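Local coordinates for protein pre-crRNA processing endonuclease (Streptococcus mutans, PDB 4R0J) that probably acts as a Cas5d-type RNA-binding endonuclease that processes precursor CRISPR RNA in antiviral defence, at residues A[13-18]-A[139-144]; A[52-57]-A[134-139]. All coordinates share one frame; numbering follows the deposited sequence.

Both contacts use consecutive pieces of chain that share I139: contact 2 takes up residues 134-139 and contact 1 continues with 139-144. The order along the sequence is 13-18, 52-57, 134-139, 139-144, so contact 2 is nested inside the loop that contact 1 closes. Their centres lie about 14 Å apart, and both contacts border helix 41-51. I47 of this helix touches I15, I139 and L141 of contact 1, while Y52 of contact 2 directly follows its last turn. The region 134-144 is thus tied at one end to the loop after helix 41-51 and at the other to the eight-stranded antiparallel sheet, where 139-140 is an outermost strand.

Contact 1 of 2, residues A[13-18]-A[139-144]; sequences ARIRGD and IFLGTR
I15 and L141 meet in an apolar packing contact on the helix-covered side of the large antiparallel sheet, near the end of its strand order where 139-140 is the outermost strand. The contact spans next-but-one neighbours: strand 147-152 lies between 11-17 and 139-140, and no hydrogen bond passes directly from 13-18 to 139-144. Spacing supports this reading, since the CA atoms of I15 and I139 are 9.1 Å apart. Beyond the short, weakly bonded strand the chains draw closer, with 7.4 Å between the CA atoms of G17 and L141.

L141 does most of the touching, using both branches of its fork. With CD1 anti to CA (chi2 177°), that methyl reaches furthest from its own backbone and rests on G17, 3.7 Å from the G17 CA; the R16 O is 4.2 Å from the same CD1. G17 has no side chain, which lets the leucine methyl settle directly against the strand backbone. The second methyl, L141 CD2, lies 4.0 Å from I15 CG2, the two side chains slanting across one another. I139 also points this way but stays further off, its CG2 4.9 Å from I15 CG2.

R16 projects to the other side of the strand, as does R14, which forms a salt bridge with D151. On the apolar side, I15, L141 and I139 all touch I47 of helix 41-51, and I15 and I139 also pack on V150 of the intervening strand 147-152. The strands 11-17 and 97-107 continue the sheet beyond, paired through backbone hydrogen bonds such as I15 with Y99.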
ATOM      1  N   ALA A  13      -3.103  -8.129  -5.613  1.00 26.50           N
ATOM      2  CA  ALA A  13      -1.681  -8.302  -5.867  1.00 30.23           C
ATOM      3  C   ALA A  13      -0.995  -8.913  -4.661  1.00 33.82           C
ATOM      4  O   ALA A  13      -1.315  -8.588  -3.517  1.00 33.62           O
ATOM      5  CB  ALA A  13      -1.042  -6.971  -6.198  1.00 27.83           C
ATOM      6  N   ARG A  14      -0.053  -9.805  -4.930  1.00 26.77           N
ATOM      7  CA  ARG A  14       0.833 -10.314  -3.892  1.00 25.90           C
ATOM      8  C   ARG A  14       2.208  -9.648  -4.025  1.00 29.98           C
ATOM      9  O   ARG A  14       2.794  -9.620  -5.108  1.00 27.78           O
ATOM     10  CB  ARG A  14       0.936 -11.837  -3.976  1.00 26.83           C
ATOM     11  CG  ARG A  14       1.979 -12.421  -3.048  1.00 26.52           C
ATOM     12  CD  ARG A  14       1.916 -13.928  -3.015  1.00 30.73           C
ATOM     13  NE  ARG A  14       1.962 -14.503  -4.350  1.00 38.64           N
ATOM     14  CZ  ARG A  14       1.450 -15.689  -4.667  1.00 50.23           C
ATOM     15  NH1 ARG A  14       0.848 -16.427  -3.738  1.00 51.81           N
ATOM     16  NH2 ARG A  14       1.535 -16.138  -5.914  1.00 48.70           N
ATOM     17  N   ILE A  15       2.706  -9.100  -2.918  1.00 23.53           N
ATOM     18  CA  ILE A  15       3.998  -8.412  -2.883  1.00 26.09           C
ATOM     19  C   ILE A  15       4.913  -9.153  -1.933  1.00 25.63           C
ATOM     20  O   ILE A  15       4.541  -9.388  -0.780  1.00 28.35           O
ATOM     21  CB  ILE A  15       3.848  -6.978  -2.299  1.00 27.28           C
ATOM     22  CG1 ILE A  15       2.606  -6.265  -2.854  1.00 37.36           C
ATOM     23  CG2 ILE A  15       5.137  -6.189  -2.478  1.00 31.88           C
ATOM     24  CD1 ILE A  15       2.605  -6.095  -4.332  1.00 49.00           C
ATOM     25  N   ARG A  16       6.101  -9.526  -2.406  1.00 24.99           N
ATOM     26  CA  ARG A  16       7.075 -10.216  -1.563  1.00 27.27           C
ATOM     27  C   ARG A  16       8.405  -9.475  -1.557  1.00 27.80           C
ATOM     28  O   ARG A  16       8.787  -8.852  -2.553  1.00 31.97           O
ATOM     29  CB  ARG A  16       7.300 -11.644  -2.063  1.00 29.62           C
ATOM     30  CG  ARG A  16       6.126 -12.588  -1.836  1.00 31.42           C
ATOM     31  CD  ARG A  16       6.340 -13.852  -2.663  1.00 36.90           C
ATOM     32  NE  ARG A  16       5.308 -14.851  -2.409  1.00 58.74           N
ATOM     33  CZ  ARG A  16       5.109 -15.923  -3.168  1.00 66.36           C
ATOM     34  NH1 ARG A  16       5.872 -16.132  -4.235  1.00 69.37           N
ATOM     35  NH2 ARG A  16       4.144 -16.781  -2.867  1.00 67.00           N
ATOM     36  N   GLY A  17       9.124  -9.558  -0.447  1.00 29.58           N
ATOM     37  CA  GLY A  17      10.432  -8.929  -0.370  1.00 30.90           C
ATOM     38  C   GLY A  17      11.281  -9.533   0.715  1.00 27.25           C
ATOM     39  O   GLY A  17      10.767  -9.945   1.756  1.00 27.94           O
ATOM     40  N   ASP A  18      12.589  -9.592   0.489  1.00 28.09           N
ATOM     41  CA  ASP A  18      13.480 -10.115   1.510  1.00 31.33           C
ATOM     42  C   ASP A  18      13.642  -9.114   2.649  1.00 30.12           C
ATOM     43  O   ASP A  18      13.966  -9.487   3.777  1.00 32.40           O
ATOM     44  CB  ASP A  18      14.841 -10.475   0.910  1.00 42.33           C
ATOM     45  CG  ASP A  18      14.777 -11.716   0.039  1.00 51.52           C
ATOM     46  OD1 ASP A  18      13.765 -12.441   0.129  1.00 47.88           O
ATOM     47  OD2 ASP A  18      15.734 -11.965  -0.726  1.00 57.75           O
ATOM     48  N   ILE A 139       9.614  -2.109  -8.270  1.00 28.79           N
ATOM     49  CA  ILE A 139       8.864  -1.924  -7.043  1.00 26.56           C
ATOM     50  C   ILE A 139       9.821  -1.912  -5.860  1.00 27.18           C
ATOM     51  O   ILE A 139      10.627  -2.829  -5.688  1.00 29.71           O
ATOM     52  CB  ILE A 139       7.846  -3.068  -6.846  1.00 31.14           C
ATOM     53  CG1 ILE A 139       6.888  -3.148  -8.044  1.00 33.91           C
ATOM     54  CG2 ILE A 139       7.111  -2.906  -5.526  1.00 31.90           C
ATOM     55  CD1 ILE A 139       6.243  -1.835  -8.409  1.00 34.78           C
ATOM     56  N   PHE A 140       9.732  -0.865  -5.044  1.00 26.33           N
ATOM     57  CA  PHE A 140      10.615  -0.730  -3.889  1.00 29.40           C
ATOM     58  C   PHE A 140       9.846  -0.817  -2.580  1.00 27.00           C
ATOM     59  O   PHE A 140       8.696  -0.386  -2.484  1.00 30.31           O
ATOM     60  CB  PHE A 140      11.363   0.602  -3.941  1.00 29.54           C
ATOM     61  CG  PHE A 140      12.329   0.705  -5.071  1.00 29.95           C
ATOM     62  CD1 PHE A 140      13.528   0.023  -5.033  1.00 31.36           C
ATOM     63  CD2 PHE A 140      12.042   1.494  -6.174  1.00 32.02           C
ATOM     64  CE1 PHE A 140      14.435   0.126  -6.076  1.00 35.83           C
ATOM     65  CE2 PHE A 140      12.945   1.601  -7.220  1.00 36.15           C
ATOM     66  CZ  PHE A 140      14.140   0.914  -7.170  1.00 38.24           C
ATOM     67  N   LEU A 141      10.497  -1.368  -1.567  1.00 29.83           N
ATOM     68  CA  LEU A 141       9.873  -1.503  -0.261  1.00 26.71           C
ATOM     69  C   LEU A 141      10.605  -0.653   0.769  1.00 31.12           C
ATOM     70  O   LEU A 141      10.895  -1.124   1.858  1.00 32.61           O
ATOM     71  CB  LEU A 141       9.886  -2.963   0.177  1.00 28.43           C
ATOM     72  CG  LEU A 141       9.200  -3.931  -0.779  1.00 26.91           C
ATOM     73  CD1 LEU A 141       9.330  -5.365  -0.275  1.00 29.64           C
ATOM     74  CD2 LEU A 141       7.744  -3.550  -0.969  1.00 30.11           C
ATOM     75  N   GLY A 142      10.911   0.595   0.419  1.00 30.91           N
ATOM     76  CA  GLY A 142      11.379   1.547   1.409  1.00 30.28           C
ATOM     77  C   GLY A 142      12.777   2.109   1.245  1.00 30.72           C
ATOM     78  O   GLY A 142      13.092   3.147   1.833  1.00 33.04           O
ATOM     79  N   THR A 143      13.626   1.413   0.493  1.00 30.79           N
ATOM     80  CA  THR A 143      14.912   1.960   0.081  1.00 32.85           C
ATOM     81  C   THR A 143      15.197   1.493  -1.334  1.00 31.28           C
ATOM     82  O   THR A 143      14.517   0.599  -1.850  1.00 32.14           O
ATOM     83  CB  THR A 143      16.094   1.516   0.985  1.00 39.45           C
ATOM     84  OG1 THR A 143      16.546   0.209   0.593  1.00 39.29           O
ATOM     85  CG2 THR A 143      15.704   1.521   2.456  1.00 40.09           C
ATOM     86  N   ARG A 144      16.209   2.082  -1.955  1.00 32.41           N
ATOM     87  CA  ARG A 144      16.541   1.735  -3.335  1.00 36.10           C
ATOM     88  C   ARG A 144      17.156   0.337  -3.417  1.00 44.27           C
ATOM     89  O   ARG A 144      17.405  -0.180  -4.509  1.00 42.63           O
ATOM     90  CB  ARG A 144      17.473   2.777  -3.965  1.00 36.47           C
ATOM     91  CG  ARG A 144      18.888   2.790  -3.411  1.00 47.04           C
ATOM     92  CD  ARG A 144      19.757   3.789  -4.172  1.00 62.97           C
ATOM     93  NE  ARG A 144      19.334   5.168  -3.950  1.00 66.35           N
ATOM     94  CZ  ARG A 144      19.361   6.122  -4.878  1.00 67.99           C
ATOM     95  NH1 ARG A 144      19.787   5.854  -6.108  1.00 64.08           N
ATOM     96  NH2 ARG A 144      18.956   7.349  -4.575  1.00 64.57           N
TER

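Contact 2 of 2, residues A[52-57]-A[134-139]; sequences YHKPTF and GGRRDI. With SO4 (sulfate ion), chain C.
Y52 and R136 pack together where two helix-exit loops meet: residues 52-57 follow helix 41-51, and the loop 134-139 follows helix 120-132, whose C-terminal end is closed by a Schellman motif at G134. Backbone hydrogen bonds between R136 and I51 and between R137 and G50 hold the second loop against the end of helix 41-51.

The two side chains run alongside each other in the same direction. R136 CD comes to 3.4 Å from Y52 CD1, and the CD1-CE1 side of the ring lies over one face of the guanidinium, offset toward its rim. The planes are 48° apart, too steep for a parallel stack. A bend at chi3 (58°) turns the guanidinium to present this face. Y52 is fixed at its far end by a hydrogen bond between Y52 OH and H123 ND1, while F57 CZ lies over one ring face, offset toward its rim.

A water accepts from H53 N at 3.2 Å and, weakly, from R136 NE, linking the loops where no direct hydrogen bond does. K54 NZ is 4.1 Å from R136 NH2 in a basic patch holding two sulfates, probably from the crystallisation liquor and at most suggestive of the predicted RNA binding. R136 NH1 pairs with one; the other is gripped at the guanidinium edge of R137, through NH2 to O2 at 3.1 Å and NH1 to O4 at 2.7 Å, the latter nearly straight at 163°.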
ATOM      1  N   TYR A  52       1.213   0.391 -11.864  1.00 26.63           N
ATOM      2  CA  TYR A  52       0.648   1.182 -12.966  1.00 25.78           C
ATOM      3  C   TYR A  52      -0.060   2.412 -12.414  1.00 27.68           C
ATOM      4  O   TYR A  52      -0.902   2.306 -11.516  1.00 25.82           O
ATOM      5  CB  TYR A  52      -0.362   0.347 -13.766  1.00 30.49           C
ATOM      6  CG  TYR A  52      -1.117   1.090 -14.863  1.00 28.56           C
ATOM      7  CD1 TYR A  52      -0.453   1.914 -15.784  1.00 27.61           C
ATOM      8  CD2 TYR A  52      -2.497   0.932 -15.009  1.00 29.15           C
ATOM      9  CE1 TYR A  52      -1.143   2.565 -16.784  1.00 31.17           C
ATOM     10  CE2 TYR A  52      -3.195   1.582 -16.016  1.00 27.29           C
ATOM     11  CZ  TYR A  52      -2.511   2.406 -16.897  1.00 28.52           C
ATOM     12  OH  TYR A  52      -3.192   3.061 -17.903  1.00 32.31           O
ATOM     13  N   HIS A  53       0.288   3.580 -12.935  1.00 24.85           N
ATOM     14  CA  HIS A  53      -0.457   4.776 -12.592  1.00 26.81           C
ATOM     15  C   HIS A  53      -0.419   5.784 -13.727  1.00 28.61           C
ATOM     16  O   HIS A  53       0.577   5.897 -14.438  1.00 31.37           O
ATOM     17  CB  HIS A  53       0.047   5.426 -11.302  1.00 30.12           C
ATOM     18  CG  HIS A  53      -0.816   6.561 -10.840  1.00 45.49           C
ATOM     19  ND1 HIS A  53      -0.319   7.814 -10.550  1.00 58.17           N
ATOM     20  CD2 HIS A  53      -2.161   6.638 -10.662  1.00 33.40           C
ATOM     21  CE1 HIS A  53      -1.313   8.606 -10.185  1.00 54.95           C
ATOM     22  NE2 HIS A  53      -2.440   7.915 -10.242  1.00 42.14           N
ATOM     23  N   LYS A  54      -1.535   6.476 -13.906  1.00 27.38           N
ATOM     24  CA  LYS A  54      -1.630   7.630 -14.808  1.00 25.68           C
ATOM     25  C   LYS A  54      -2.472   8.629 -14.038  1.00 31.06           C
ATOM     26  O   LYS A  54      -3.369   8.228 -13.296  1.00 31.02           O
ATOM     27  CB  LYS A  54      -2.343   7.250 -16.101  1.00 34.77           C
ATOM     28  CG  LYS A  54      -1.589   6.279 -16.995  1.00 37.91           C
ATOM     29  CD  LYS A  54      -0.294   6.892 -17.518  1.00 39.74           C
ATOM     30  CE  LYS A  54       0.285   6.060 -18.654  1.00 47.08           C
ATOM     31  NZ  LYS A  54       1.500   6.690 -19.244  1.00 50.37           N
ATOM     32  N   PRO A  55      -2.200   9.928 -14.199  1.00 27.62           N
ATOM     33  CA  PRO A  55      -2.956  10.915 -13.413  1.00 31.57           C
ATOM     34  C   PRO A  55      -4.447  10.958 -13.781  1.00 30.25           C
ATOM     35  O   PRO A  55      -5.246  11.599 -13.088  1.00 29.46           O
ATOM     36  CB  PRO A  55      -2.275  12.245 -13.764  1.00 31.55           C
ATOM     37  CG  PRO A  55      -1.531  11.980 -15.040  1.00 37.88           C
ATOM     38  CD  PRO A  55      -1.109  10.544 -14.971  1.00 31.37           C
ATOM     39  N   THR A  56      -4.820  10.262 -14.846  1.00 23.83           N
ATOM     40  CA  THR A  56      -6.232  10.153 -15.223  1.00 27.37           C
ATOM     41  C   THR A  56      -7.024   9.540 -14.074  1.00 29.02           C
ATOM     42  O   THR A  56      -8.178   9.907 -13.833  1.00 27.62           O
ATOM     43  CB  THR A  56      -6.422   9.262 -16.462  1.00 28.48           C
ATOM     44  OG1 THR A  56      -5.621   9.771 -17.541  1.00 31.37           O
ATOM     45  CG2 THR A  56      -7.901   9.235 -16.899  1.00 30.23           C
ATOM     46  N   PHE A  57      -6.387   8.602 -13.375  1.00 23.65           N
ATOM     47  CA  PHE A  57      -7.050   7.840 -12.317  1.00 23.85           C
ATOM     48  C   PHE A  57      -6.275   7.864 -11.010  1.00 30.34           C
ATOM     49  O   PHE A  57      -5.114   8.275 -10.963  1.00 28.18           O
ATOM     50  CB  PHE A  57      -7.360   6.401 -12.776  1.00 27.70           C
ATOM     51  CG  PHE A  57      -6.142   5.564 -13.073  1.00 26.90           C
ATOM     52  CD1 PHE A  57      -5.472   4.901 -12.047  1.00 29.08           C
ATOM     53  CD2 PHE A  57      -5.689   5.397 -14.373  1.00 30.64           C
ATOM     54  CE1 PHE A  57      -4.359   4.119 -12.311  1.00 28.06           C
ATOM     55  CE2 PHE A  57      -4.574   4.609 -14.645  1.00 28.70           C
ATOM     56  CZ  PHE A  57      -3.908   3.969 -13.610  1.00 28.56           C
ATOM     57  N   GLY A 134       4.347  -8.141 -13.201  1.00 35.30           N
ATOM     58  CA  GLY A 134       5.173  -7.776 -12.071  1.00 30.74           C
ATOM     59  C   GLY A 134       5.360  -6.275 -11.942  1.00 30.00           C
ATOM     60  O   GLY A 134       6.197  -5.817 -11.175  1.00 33.59           O
ATOM     61  N   GLY A 135       4.574  -5.511 -12.689  1.00 34.10           N
ATOM     62  CA  GLY A 135       4.622  -4.062 -12.584  1.00 32.69           C
ATOM     63  C   GLY A 135       5.365  -3.390 -13.718  1.00 34.88           C
ATOM     64  O   GLY A 135       6.324  -3.932 -14.272  1.00 36.43           O
ATOM     65  N   ARG A 136       4.907  -2.195 -14.072  1.00 30.70           N
ATOM     66  CA  ARG A 136       5.520  -1.427 -15.144  1.00 33.42           C
ATOM     67  C   ARG A 136       6.854  -0.811 -14.739  1.00 31.61           C
ATOM     68  O   ARG A 136       7.702  -0.544 -15.597  1.00 35.97           O
ATOM     69  CB  ARG A 136       4.560  -0.350 -15.653  1.00 34.03           C
ATOM     70  CG  ARG A 136       3.444  -0.909 -16.518  1.00 38.74           C
ATOM     71  CD  ARG A 136       2.319   0.083 -16.688  1.00 44.18           C
ATOM     72  NE  ARG A 136       2.759   1.339 -17.279  1.00 52.33           N
ATOM     73  CZ  ARG A 136       2.465   1.728 -18.513  1.00 62.58           C
ATOM     74  NH1 ARG A 136       1.727   0.953 -19.299  1.00 62.86           N
ATOM     75  NH2 ARG A 136       2.907   2.895 -18.961  1.00 66.47           N
ATOM     76  N   ARG A 137       7.029  -0.590 -13.441  1.00 32.22           N
ATOM     77  CA  ARG A 137       8.265  -0.031 -12.898  1.00 34.87           C
ATOM     78  C   ARG A 137       8.838  -0.974 -11.852  1.00 30.67           C
ATOM     79  O   ARG A 137       8.149  -1.868 -11.366  1.00 32.55           O
ATOM     80  CB  ARG A 137       7.989   1.333 -12.249  1.00 30.36           C
ATOM     81  CG  ARG A 137       7.529   2.416 -13.239  1.00 34.03           C
ATOM     82  CD  ARG A 137       8.707   3.120 -13.890  1.00 33.41           C
ATOM     83  NE  ARG A 137       8.292   3.991 -14.993  1.00 38.59           N
ATOM     84  CZ  ARG A 137       7.802   5.215 -14.829  1.00 41.29           C
ATOM     85  NH1 ARG A 137       7.666   5.714 -13.606  1.00 40.81           N
ATOM     86  NH2 ARG A 137       7.443   5.936 -15.883  1.00 43.45           N
ATOM     87  N   ASP A 138      10.100  -0.775 -11.498  1.00 28.56           N
ATOM     88  CA  ASP A 138      10.651  -1.470 -10.344  1.00 27.68           C
ATOM     89  C   ASP A 138       9.856  -1.106  -9.114  1.00 34.45           C
ATOM     90  O   ASP A 138       9.451   0.049  -8.946  1.00 30.41           O
ATOM     91  CB  ASP A 138      12.118  -1.101 -10.153  1.00 29.12           C
ATOM     92  CG  ASP A 138      13.012  -1.727 -11.192  1.00 40.68           C
ATOM     93  OD1 ASP A 138      12.644  -2.797 -11.720  1.00 44.39           O
ATOM     94  OD2 ASP A 138      14.078  -1.147 -11.481  1.00 44.10           O
ATOM     95  N   ILE A 139       9.614  -2.109  -8.270  1.00 28.79           N
ATOM     96  CA  ILE A 139       8.864  -1.924  -7.043  1.00 26.56           C
ATOM     97  C   ILE A 139       9.821  -1.912  -5.860  1.00 27.18           C
ATOM     98  O   ILE A 139      10.627  -2.829  -5.688  1.00 29.71           O
ATOM     99  CB  ILE A 139       7.846  -3.068  -6.846  1.00 31.14           C
ATOM    100  CG1 ILE A 139       6.888  -3.148  -8.044  1.00 33.91           C
ATOM    101  CG2 ILE A 139       7.111  -2.906  -5.526  1.00 31.90           C
ATOM    102  CD1 ILE A 139       6.243  -1.835  -8.409  1.00 34.78           C
TER
HETATM  103  S   SO4 C 302       5.769   8.885 -13.934  1.00103.07           S
HETATM  104  O1  SO4 C 302       4.637   9.590 -13.339  1.00 99.73           O
HETATM  105  O2  SO4 C 302       5.321   8.110 -15.089  1.00104.65           O
HETATM  106  O3  SO4 C 302       6.763   9.860 -14.374  1.00108.25           O
HETATM  107  O4  SO4 C 302       6.362   7.993 -12.940  1.00104.82           O
HETATM  108  O   HOH W   1       2.817   3.379 -14.818  1.00 34.80           O